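Local coordinates for protein putative agmatinase (Clostridium difficile, PDB 3LHL) that probably hydrolyses agmatine to putrescine and urea as a manganese-dependent enzyme of the arginase family, at residues S33-F38 with Y60-I65; E76-T81 with V108-N113; I233-N238 with C271-D276. One frame throughout, in Å; residues are numbered along the deposited sequence.

Overall arrangement
All three contacts belong to the single arginase-type alpha/beta domain, each with its centre about 15 or 16 Å from that of the chain and away from the manganese ligands. Contact 1 is a surface contact, a bidentate salt bridge between helix 30-38 and the edge strand 57-62. Contact 2 is partly buried and joins helices 70-86 and 101-111 by one hydroxyl-carboxylate bond and a methyl pair. Contact 3 is the buried one, aliphatic throughout, between helices 229-235 and 258-278. Contacts 1 and 2 touch, Leu63 lying on Ile77 and Glu80, whereas contact 3 touches neither, its nearest atoms about 6 Å from contact 1 and about 11 Å from contact 2. No helix or strand is shared.

Contact 1: S33-F38 with Y60-I65; sequences SMRKEF and YGDLEI
The guanidinium of Arg35 presents its edge to Asp62: OD1 lies in its plane, OD2 slightly tilted from it, and the carbonyl carbon of Gly61 approaches NH2 obliquely. The grip is end-on and bidentate, a salt bridge with one nitrogen for each oxygen. Arg35 NH1 donates to Asp62 OD2 at 2.9 Å in a bent bond, while Arg35 NH2 reaches Asp62 OD1 at 3.0 Å almost straight, with an N-H...O angle of 170°. The pair is not coplanar, however. Guanidinium and carboxylate planes stand 71° apart, and both oxygens are met from above the carboxylate plane. In the parallel sheet of this arginase-type alpha/beta fold, strand 57-62 is one of the two edge strands, next to 10-15, and the salt bridge ties this strand, at Asp62, to helix 30-38. Arg35 leaves that helix with CG anti to the backbone N (chi1 178°) and bends at chi3, which turns NH1 and NH2 toward the strand. Asp62 has a second partner, since OD1 also bonds Ser31 OG, one turn before Arg35 on the helix. Arg35 NH2 in turn bonds a molecule of methylpentanediol, probably from the crystallisation liquor.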
loop_
_atom_site.group_PDB
_atom_site.type_symbol
_atom_site.label_atom_id
_atom_site.label_comp_id
_atom_site.label_asym_id
_atom_site.label_seq_id
_atom_site.Cartn_x
_atom_site.Cartn_y
_atom_site.Cartn_z
ATOM N N SER A 33 -1.217 -7.427 14.725
ATOM C CA SER A 33 -1.689 -6.432 15.673
ATOM C C SER A 33 -3.104 -5.997 15.271
ATOM O O SER A 33 -3.970 -5.790 16.117
ATOM C CB SER A 33 -0.755 -5.224 15.681
ATOM O OG SER A 33 -1.254 -4.213 16.533
HETATM N N MSE A 34 -3.334 -5.871 13.968
HETATM C CA MSE A 34 -4.641 -5.470 13.471
HETATM C C MSE A 34 -5.660 -6.593 13.644
HETATM O O MSE A 34 -6.854 -6.340 13.794
HETATM C CB MSE A 34 -4.558 -5.102 11.990
HETATM C CG MSE A 34 -3.623 -3.949 11.670
HETATM SE SE MSE A 34 -3.458 -3.722 9.758
HETATM C CE MSE A 34 -1.553 -3.738 9.577
ATOM N N ARG A 35 -5.182 -7.833 13.619
ATOM C CA ARG A 35 -6.061 -8.987 13.741
ATOM C C ARG A 35 -6.854 -9.022 15.044
ATOM O O ARG A 35 -8.057 -9.278 15.034
ATOM C CB ARG A 35 -5.264 -10.287 13.579
ATOM C CG ARG A 35 -6.110 -11.544 13.737
ATOM C CD ARG A 35 -5.405 -12.784 13.216
ATOM N NE ARG A 35 -5.024 -12.633 11.812
ATOM C CZ ARG A 35 -3.772 -12.472 11.395
ATOM N NH1 ARG A 35 -2.774 -12.445 12.273
ATOM N NH2 ARG A 35 -3.516 -12.331 10.103
ATOM N N LYS A 36 -6.191 -8.756 16.161
ATOM C CA LYS A 36 -6.879 -8.775 17.447
ATOM C C LYS A 36 -7.677 -7.500 17.679
ATOM O O LYS A 36 -8.317 -7.344 18.715
ATOM C CB LYS A 36 -5.874 -8.957 18.586
ATOM C CG LYS A 36 -4.819 -7.866 18.675
ATOM C CD LYS A 36 -4.009 -7.980 19.964
ATOM C CE LYS A 36 -4.883 -7.718 21.193
ATOM N NZ LYS A 36 -4.113 -7.657 22.471
ATOM N N GLU A 37 -7.634 -6.598 16.707
ATOM C CA GLU A 37 -8.330 -5.319 16.795
ATOM C C GLU A 37 -9.533 -5.249 15.849
ATOM O O GLU A 37 -10.620 -4.816 16.233
ATOM C CB GLU A 37 -7.345 -4.192 16.456
ATOM C CG GLU A 37 -7.949 -2.797 16.360
ATOM C CD GLU A 37 -8.031 -2.092 17.703
ATOM O OE1 GLU A 37 -6.982 -1.977 18.376
ATOM O OE2 GLU A 37 -9.139 -1.647 18.080
ATOM N N PHE A 38 -9.324 -5.673 14.610
ATOM C CA PHE A 38 -10.368 -5.639 13.600
ATOM C C PHE A 38 -11.705 -6.219 14.085
ATOM O O PHE A 38 -12.771 -5.714 13.727
ATOM C CB PHE A 38 -9.896 -6.387 12.350
ATOM C CG PHE A 38 -10.620 -5.985 11.101
ATOM C CD1 PHE A 38 -10.411 -4.730 10.539
ATOM C CD2 PHE A 38 -11.535 -6.842 10.508
ATOM C CE1 PHE A 38 -11.111 -4.332 9.400
ATOM C CE2 PHE A 38 -12.237 -6.458 9.374
ATOM C CZ PHE A 38 -12.027 -5.199 8.817
ATOM N N TYR A 60 -7.132 -14.623 4.104
ATOM C CA TYR A 60 -6.147 -15.688 3.958
ATOM C C TYR A 60 -5.170 -15.775 5.124
ATOM O O TYR A 60 -4.347 -16.682 5.177
ATOM C CB TYR A 60 -5.372 -15.502 2.652
ATOM C CG TYR A 60 -5.387 -16.718 1.745
ATOM C CD1 TYR A 60 -6.536 -17.500 1.612
ATOM C CD2 TYR A 60 -4.270 -17.053 0.975
ATOM C CE1 TYR A 60 -6.576 -18.583 0.736
ATOM C CE2 TYR A 60 -4.301 -18.135 0.090
ATOM C CZ TYR A 60 -5.457 -18.895 -0.026
ATOM O OH TYR A 60 -5.500 -19.952 -0.913
ATOM N N GLY A 61 -5.267 -14.838 6.061
ATOM C CA GLY A 61 -4.364 -14.844 7.195
ATOM C C GLY A 61 -2.961 -14.395 6.812
ATOM O O GLY A 61 -2.759 -13.734 5.790
ATOM N N ASP A 62 -1.982 -14.760 7.631
ATOM C CA ASP A 62 -0.607 -14.378 7.361
ATOM C C ASP A 62 0.135 -15.401 6.516
ATOM O O ASP A 62 -0.026 -16.615 6.686
ATOM C CB ASP A 62 0.154 -14.152 8.667
ATOM C CG ASP A 62 -0.410 -13.000 9.474
ATOM O OD1 ASP A 62 -0.851 -12.007 8.852
ATOM O OD2 ASP A 62 -0.400 -13.079 10.722
ATOM N N LEU A 63 0.940 -14.892 5.591
ATOM C CA LEU A 63 1.732 -15.737 4.718
ATOM C C LEU A 63 2.906 -16.273 5.525
ATOM O O LEU A 63 3.588 -15.519 6.220
ATOM C CB LEU A 63 2.253 -14.923 3.535
ATOM C CG LEU A 63 3.259 -15.628 2.621
ATOM C CD1 LEU A 63 2.601 -16.834 1.936
ATOM C CD2 LEU A 63 3.776 -14.629 1.597
ATOM N N GLU A 64 3.136 -17.578 5.446
ATOM C CA GLU A 64 4.247 -18.175 6.173
ATOM C C GLU A 64 5.498 -17.818 5.390
ATOM O O GLU A 64 5.595 -18.120 4.207
ATOM C CB GLU A 64 4.090 -19.695 6.248
ATOM C CG GLU A 64 5.083 -20.361 7.185
ATOM C CD GLU A 64 5.006 -21.878 7.148
ATOM O OE1 GLU A 64 3.905 -22.434 7.370
ATOM O OE2 GLU A 64 6.053 -22.516 6.902
ATOM N N ILE A 65 6.449 -17.162 6.037
ATOM C CA ILE A 65 7.670 -16.777 5.347
ATOM C C ILE A 65 8.928 -17.267 6.046
ATOM O O ILE A 65 8.959 -17.415 7.267
ATOM C CB ILE A 65 7.757 -15.245 5.191
ATOM C CG1 ILE A 65 7.719 -14.579 6.567
ATOM C CG2 ILE A 65 6.603 -14.746 4.314
ATOM C CD1 ILE A 65 7.842 -13.066 6.521
#

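Contact 2: E76-T81 with V108-N113; sequences EIYQET and VHEKYN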
loop_
_atom_site.group_PDB
_atom_site.type_symbol
_atom_site.label_atom_id
_atom_site.label_comp_id
_atom_site.label_asym_id
_atom_site.label_seq_id
_atom_site.Cartn_x
_atom_site.Cartn_y
_atom_site.Cartn_z
ATOM N N GLU A 76 8.652 -15.784 -1.931
ATOM C CA GLU A 76 7.469 -16.350 -1.299
ATOM C C GLU A 76 6.269 -15.415 -1.455
ATOM O O GLU A 76 5.152 -15.869 -1.709
ATOM C CB GLU A 76 7.757 -16.627 0.182
ATOM C CG GLU A 76 8.925 -17.585 0.373
ATOM C CD GLU A 76 9.426 -17.667 1.802
ATOM O OE1 GLU A 76 9.515 -16.613 2.471
ATOM O OE2 GLU A 76 9.753 -18.785 2.249
ATOM N N ILE A 77 6.498 -14.111 -1.311
ATOM C CA ILE A 77 5.413 -13.148 -1.462
ATOM C C ILE A 77 4.944 -13.217 -2.909
ATOM O O ILE A 77 3.747 -13.236 -3.189
ATOM C CB ILE A 77 5.875 -11.707 -1.162
ATOM C CG1 ILE A 77 6.246 -11.570 0.317
ATOM C CG2 ILE A 77 4.772 -10.725 -1.530
ATOM C CD1 ILE A 77 6.958 -10.264 0.655
ATOM N N TYR A 78 5.908 -13.264 -3.822
ATOM C CA TYR A 78 5.613 -13.344 -5.245
ATOM C C TYR A 78 4.700 -14.529 -5.526
ATOM O O TYR A 78 3.692 -14.401 -6.219
ATOM C CB TYR A 78 6.900 -13.516 -6.051
ATOM C CG TYR A 78 6.656 -13.558 -7.538
ATOM C CD1 TYR A 78 6.441 -12.385 -8.258
ATOM C CD2 TYR A 78 6.611 -14.772 -8.224
ATOM C CE1 TYR A 78 6.189 -12.420 -9.626
ATOM C CE2 TYR A 78 6.354 -14.817 -9.591
ATOM C CZ TYR A 78 6.144 -13.637 -10.283
ATOM O OH TYR A 78 5.882 -13.668 -11.632
ATOM N N GLN A 79 5.069 -15.686 -4.989
ATOM C CA GLN A 79 4.291 -16.902 -5.184
ATOM C C GLN A 79 2.837 -16.759 -4.753
ATOM O O GLN A 79 1.931 -17.075 -5.521
ATOM C CB GLN A 79 4.924 -18.067 -4.425
ATOM C CG GLN A 79 6.217 -18.568 -5.026
ATOM C CD GLN A 79 6.050 -18.989 -6.471
ATOM O OE1 GLN A 79 6.436 -18.268 -7.390
ATOM N NE2 GLN A 79 5.454 -20.159 -6.679
ATOM N N GLU A 80 2.620 -16.288 -3.527
ATOM C CA GLU A 80 1.266 -16.127 -3.003
ATOM C C GLU A 80 0.453 -15.183 -3.881
ATOM O O GLU A 80 -0.680 -15.487 -4.245
ATOM C CB GLU A 80 1.308 -15.594 -1.564
ATOM C CG GLU A 80 -0.060 -15.474 -0.891
ATOM C CD GLU A 80 -0.820 -16.796 -0.851
ATOM O OE1 GLU A 80 -0.269 -17.787 -0.325
ATOM O OE2 GLU A 80 -1.973 -16.847 -1.342
ATOM N N THR A 81 1.044 -14.044 -4.228
ATOM C CA THR A 81 0.368 -13.051 -5.058
ATOM C C THR A 81 0.021 -13.640 -6.420
ATOM O O THR A 81 -1.109 -13.506 -6.882
ATOM C CB THR A 81 1.256 -11.797 -5.271
ATOM O OG1 THR A 81 1.745 -11.333 -4.010
ATOM C CG2 THR A 81 0.459 -10.675 -5.921
ATOM N N VAL A 108 1.495 -9.046 -10.167
ATOM C CA VAL A 108 0.361 -8.392 -10.805
ATOM C C VAL A 108 0.751 -7.924 -12.207
ATOM O O VAL A 108 0.000 -8.113 -13.169
ATOM C CB VAL A 108 -0.122 -7.170 -9.985
ATOM C CG1 VAL A 108 -1.288 -6.496 -10.694
ATOM C CG2 VAL A 108 -0.540 -7.608 -8.581
ATOM N N HIS A 109 1.933 -7.325 -12.318
ATOM C CA HIS A 109 2.423 -6.823 -13.596
ATOM C C HIS A 109 2.582 -7.940 -14.627
ATOM O O HIS A 109 2.452 -7.704 -15.825
ATOM C CB HIS A 109 3.752 -6.085 -13.395
ATOM C CG HIS A 109 4.334 -5.534 -14.661
ATOM N ND1 HIS A 109 5.400 -6.120 -15.309
ATOM C CD2 HIS A 109 3.968 -4.475 -15.423
ATOM C CE1 HIS A 109 5.662 -5.450 -16.416
ATOM N NE2 HIS A 109 4.807 -4.448 -16.510
ATOM N N GLU A 110 2.854 -9.151 -14.158
ATOM C CA GLU A 110 3.014 -10.305 -15.046
ATOM C C GLU A 110 1.788 -10.475 -15.938
ATOM O O GLU A 110 1.908 -10.820 -17.109
ATOM C CB GLU A 110 3.216 -11.594 -14.231
ATOM C CG GLU A 110 4.471 -11.611 -13.376
ATOM C CD GLU A 110 5.741 -11.517 -14.201
ATOM O OE1 GLU A 110 5.839 -10.596 -15.043
ATOM O OE2 GLU A 110 6.646 -12.359 -14.010
ATOM N N LYS A 111 0.609 -10.244 -15.373
ATOM C CA LYS A 111 -0.623 -10.380 -16.134
ATOM C C LYS A 111 -1.057 -9.060 -16.777
ATOM O O LYS A 111 -1.479 -9.034 -17.931
ATOM C CB LYS A 111 -1.747 -10.897 -15.235
ATOM C CG LYS A 111 -3.102 -10.912 -15.918
ATOM C CD LYS A 111 -4.220 -11.248 -14.952
ATOM C CE LYS A 111 -5.574 -11.110 -15.629
ATOM N NZ LYS A 111 -6.677 -11.407 -14.683
ATOM N N TYR A 112 -0.949 -7.971 -16.022
ATOM C CA TYR A 112 -1.342 -6.647 -16.501
ATOM C C TYR A 112 -0.121 -5.823 -16.899
ATOM O O TYR A 112 0.312 -4.940 -16.164
ATOM C CB TYR A 112 -2.125 -5.930 -15.404
ATOM C CG TYR A 112 -3.416 -6.621 -15.022
ATOM C CD1 TYR A 112 -4.547 -6.527 -15.837
ATOM C CD2 TYR A 112 -3.523 -7.343 -13.833
ATOM C CE1 TYR A 112 -5.751 -7.127 -15.474
ATOM C CE2 TYR A 112 -4.726 -7.948 -13.459
ATOM C CZ TYR A 112 -5.839 -7.832 -14.283
ATOM O OH TYR A 112 -7.053 -8.383 -13.907
ATOM N N ASN A 113 0.426 -6.115 -18.075
ATOM C CA ASN A 113 1.609 -5.424 -18.569
ATOM C C ASN A 113 1.430 -3.911 -18.618
ATOM O O ASN A 113 2.355 -3.161 -18.315
ATOM C CB ASN A 113 1.974 -5.931 -19.964
ATOM C CG ASN A 113 3.371 -5.512 -20.388
ATOM O OD1 ASN A 113 3.595 -5.103 -21.530
ATOM N ND2 ASN A 113 4.324 -5.623 -19.469
#
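Tyr78 OH donates to Glu110 OE2 across 2.8 Å, the one hydrogen bond between 76-81 and 108-113. The carboxylate receives it on the anti lone pair of OE2, away from OE1, and the oxygen lies near the plane of the phenol at the ring's edge. Ring and carboxylate planes are turned 72° apart, and the side chains run roughly perpendicular to each other. Glu110 is folded at chi2 (-62°), which brings its carboxylate to the hydroxyl. One turn further along helix 70-86, Thr81 faces Val108 through methyl groups: Thr81 CG2 meets Val108 CG2 at 4.2 Å, a light contact. The threonine hydroxyl turns back to its own helix, where Thr81 OG1 gives a 2.9 Å bond to Ile77 O from above the carbonyl plane; that oxygen also accepts from Thr81 N. Both Thr81 and Val108 rest on Pro91 of strand 90-95, so the methyl pair lies on the sheet side while the tyrosine-glutamate bond bridges the helices nearer the surface. Helices 70-86 and 101-111 flank strand 90-95 in sequence, neighbouring helices laid on the parallel sheet of the arginase alpha/beta fold.

Contact 3: I233-N238 with C271-D276; sequences IIKNSN and CLIISD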
loop_
_atom_site.group_PDB
_atom_site.type_symbol
_atom_site.label_atom_id
_atom_site.label_comp_id
_atom_site.label_asym_id
_atom_site.label_seq_id
_atom_site.Cartn_x
_atom_site.Cartn_y
_atom_site.Cartn_z
ATOM N N ILE A 233 -13.126 9.349 -3.709
ATOM C CA ILE A 233 -12.643 9.616 -5.060
ATOM C C ILE A 233 -12.482 8.328 -5.868
ATOM O O ILE A 233 -12.818 8.277 -7.054
ATOM C CB ILE A 233 -11.299 10.365 -5.000
ATOM C CG1 ILE A 233 -11.529 11.758 -4.401
ATOM C CG2 ILE A 233 -10.671 10.435 -6.384
ATOM C CD1 ILE A 233 -10.270 12.484 -4.010
ATOM N N ILE A 234 -11.965 7.288 -5.226
ATOM C CA ILE A 234 -11.794 6.018 -5.905
ATOM C C ILE A 234 -13.164 5.393 -6.152
ATOM O O ILE A 234 -13.425 4.862 -7.229
ATOM C CB ILE A 234 -10.920 5.049 -5.074
ATOM C CG1 ILE A 234 -9.454 5.477 -5.169
ATOM C CG2 ILE A 234 -11.105 3.615 -5.558
ATOM C CD1 ILE A 234 -8.524 4.635 -4.346
ATOM N N LYS A 235 -14.037 5.463 -5.150
ATOM C CA LYS A 235 -15.372 4.898 -5.280
ATOM C C LYS A 235 -16.155 5.500 -6.444
ATOM O O LYS A 235 -16.860 4.783 -7.149
ATOM C CB LYS A 235 -16.174 5.092 -3.989
ATOM C CG LYS A 235 -17.637 4.676 -4.114
ATOM C CD LYS A 235 -18.371 4.798 -2.792
ATOM C CE LYS A 235 -19.835 4.395 -2.921
ATOM N NZ LYS A 235 -20.616 5.341 -3.777
ATOM N N ASN A 236 -16.036 6.811 -6.639
ATOM C CA ASN A 236 -16.760 7.482 -7.712
ATOM C C ASN A 236 -16.016 7.497 -9.046
ATOM O O ASN A 236 -16.529 8.018 -10.035
ATOM C CB ASN A 236 -17.094 8.930 -7.315
ATOM C CG ASN A 236 -17.992 9.014 -6.091
ATOM O OD1 ASN A 236 -18.904 8.208 -5.921
ATOM N ND2 ASN A 236 -17.747 10.004 -5.242
ATOM N N SER A 237 -14.815 6.934 -9.085
ATOM C CA SER A 237 -14.042 6.933 -10.321
ATOM C C SER A 237 -14.248 5.666 -11.139
ATOM O O SER A 237 -15.034 4.795 -10.775
ATOM C CB SER A 237 -12.554 7.067 -10.017
ATOM O OG SER A 237 -12.010 5.818 -9.619
ATOM N N ASN A 238 -13.526 5.575 -12.248
ATOM C CA ASN A 238 -13.609 4.405 -13.101
ATOM C C ASN A 238 -12.243 3.754 -13.264
ATOM O O ASN A 238 -11.860 3.366 -14.371
ATOM C CB ASN A 238 -14.175 4.771 -14.476
ATOM C CG ASN A 238 -14.426 3.547 -15.343
ATOM O OD1 ASN A 238 -15.009 2.564 -14.890
ATOM N ND2 ASN A 238 -13.992 3.605 -16.596
ATOM N N CYS A 271 -11.272 -2.277 1.303
ATOM C CA CYS A 271 -11.930 -3.521 0.924
ATOM C C CYS A 271 -13.297 -3.175 0.347
ATOM O O CYS A 271 -13.694 -3.693 -0.694
ATOM C CB CYS A 271 -12.103 -4.443 2.135
ATOM S SG CYS A 271 -10.599 -5.302 2.667
ATOM N N LEU A 272 -14.015 -2.292 1.032
ATOM C CA LEU A 272 -15.333 -1.885 0.574
ATOM C C LEU A 272 -15.255 -1.305 -0.837
ATOM O O LEU A 272 -15.955 -1.749 -1.747
ATOM C CB LEU A 272 -15.924 -0.857 1.541
ATOM C CG LEU A 272 -16.311 -1.439 2.904
ATOM C CD1 LEU A 272 -16.725 -0.330 3.856
ATOM C CD2 LEU A 272 -17.442 -2.444 2.719
ATOM N N ILE A 273 -14.383 -0.324 -1.013
ATOM C CA ILE A 273 -14.200 0.328 -2.301
ATOM C C ILE A 273 -13.900 -0.649 -3.437
ATOM O O ILE A 273 -14.530 -0.597 -4.491
ATOM C CB ILE A 273 -13.076 1.394 -2.193
ATOM C CG1 ILE A 273 -13.710 2.778 -2.155
ATOM C CG2 ILE A 273 -12.076 1.270 -3.332
ATOM C CD1 ILE A 273 -14.727 2.931 -1.065
ATOM N N ILE A 274 -12.941 -1.539 -3.217
ATOM C CA ILE A 274 -12.564 -2.506 -4.237
ATOM C C ILE A 274 -13.667 -3.542 -4.442
ATOM O O ILE A 274 -14.038 -3.847 -5.577
ATOM C CB ILE A 274 -11.239 -3.221 -3.855
ATOM C CG1 ILE A 274 -10.122 -2.188 -3.701
ATOM C CG2 ILE A 274 -10.853 -4.230 -4.930
ATOM C CD1 ILE A 274 -8.840 -2.757 -3.143
ATOM N N SER A 275 -14.197 -4.069 -3.343
ATOM C CA SER A 275 -15.250 -5.076 -3.418
ATOM C C SER A 275 -16.475 -4.575 -4.169
ATOM O O SER A 275 -17.090 -5.320 -4.936
ATOM C CB SER A 275 -15.662 -5.521 -2.016
ATOM O OG SER A 275 -14.600 -6.204 -1.380
ATOM N N ASP A 276 -16.823 -3.311 -3.959
ATOM C CA ASP A 276 -17.986 -2.738 -4.619
ATOM C C ASP A 276 -17.803 -2.634 -6.126
ATOM O O ASP A 276 -18.742 -2.879 -6.884
ATOM C CB ASP A 276 -18.308 -1.356 -4.048
ATOM C CG ASP A 276 -19.610 -0.797 -4.590
ATOM O OD1 ASP A 276 -20.654 -1.448 -4.392
ATOM O OD2 ASP A 276 -19.593 0.284 -5.217
#
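Ile273 reaches across to helix 229-235 with both of its branches. From CB, the CG2 methyl meets Ile234 CG2 at 3.4 Å, closer than van der Waals contact normally allows, and the two side chains meet nearly at right angles. The other branch lies against Lys235 CB: Ile273 CG1 is 3.8 Å from Lys235 CB, and the terminal CD1 lies 3.9 Å from the same CB. Thus one isoleucine straddles two consecutive residues of the facing helix. Its chi1 of -105° departs from the usual staggered values. With its CG2 anti to the backbone N and CG1 beside that N, Ile234 turns the methyl to the facing helix. Lys235 contributes CB, but its chain then runs on extended and turns at chi4. Its ammonium does not pair with Asp276: Lys235 NZ and Asp276 OD2 remain 5.4 Å apart, too far for a salt bridge, though the opposite charges may still attract. Asp276 OD1 is instead bonded to Tyr55 OH. After Lys235, Ser237 OG and Ser237 N both bond Ile234 O from the same face of its carbonyl plane. Ile234 also packs on Ile241 of strand 240-247, which Ile274 touches from the other helix. Helices 229-235 and 258-278 precede and follow this strand, and their aliphatic seam is part of the helical layer against the parallel sheet of the arginase alpha/beta fold.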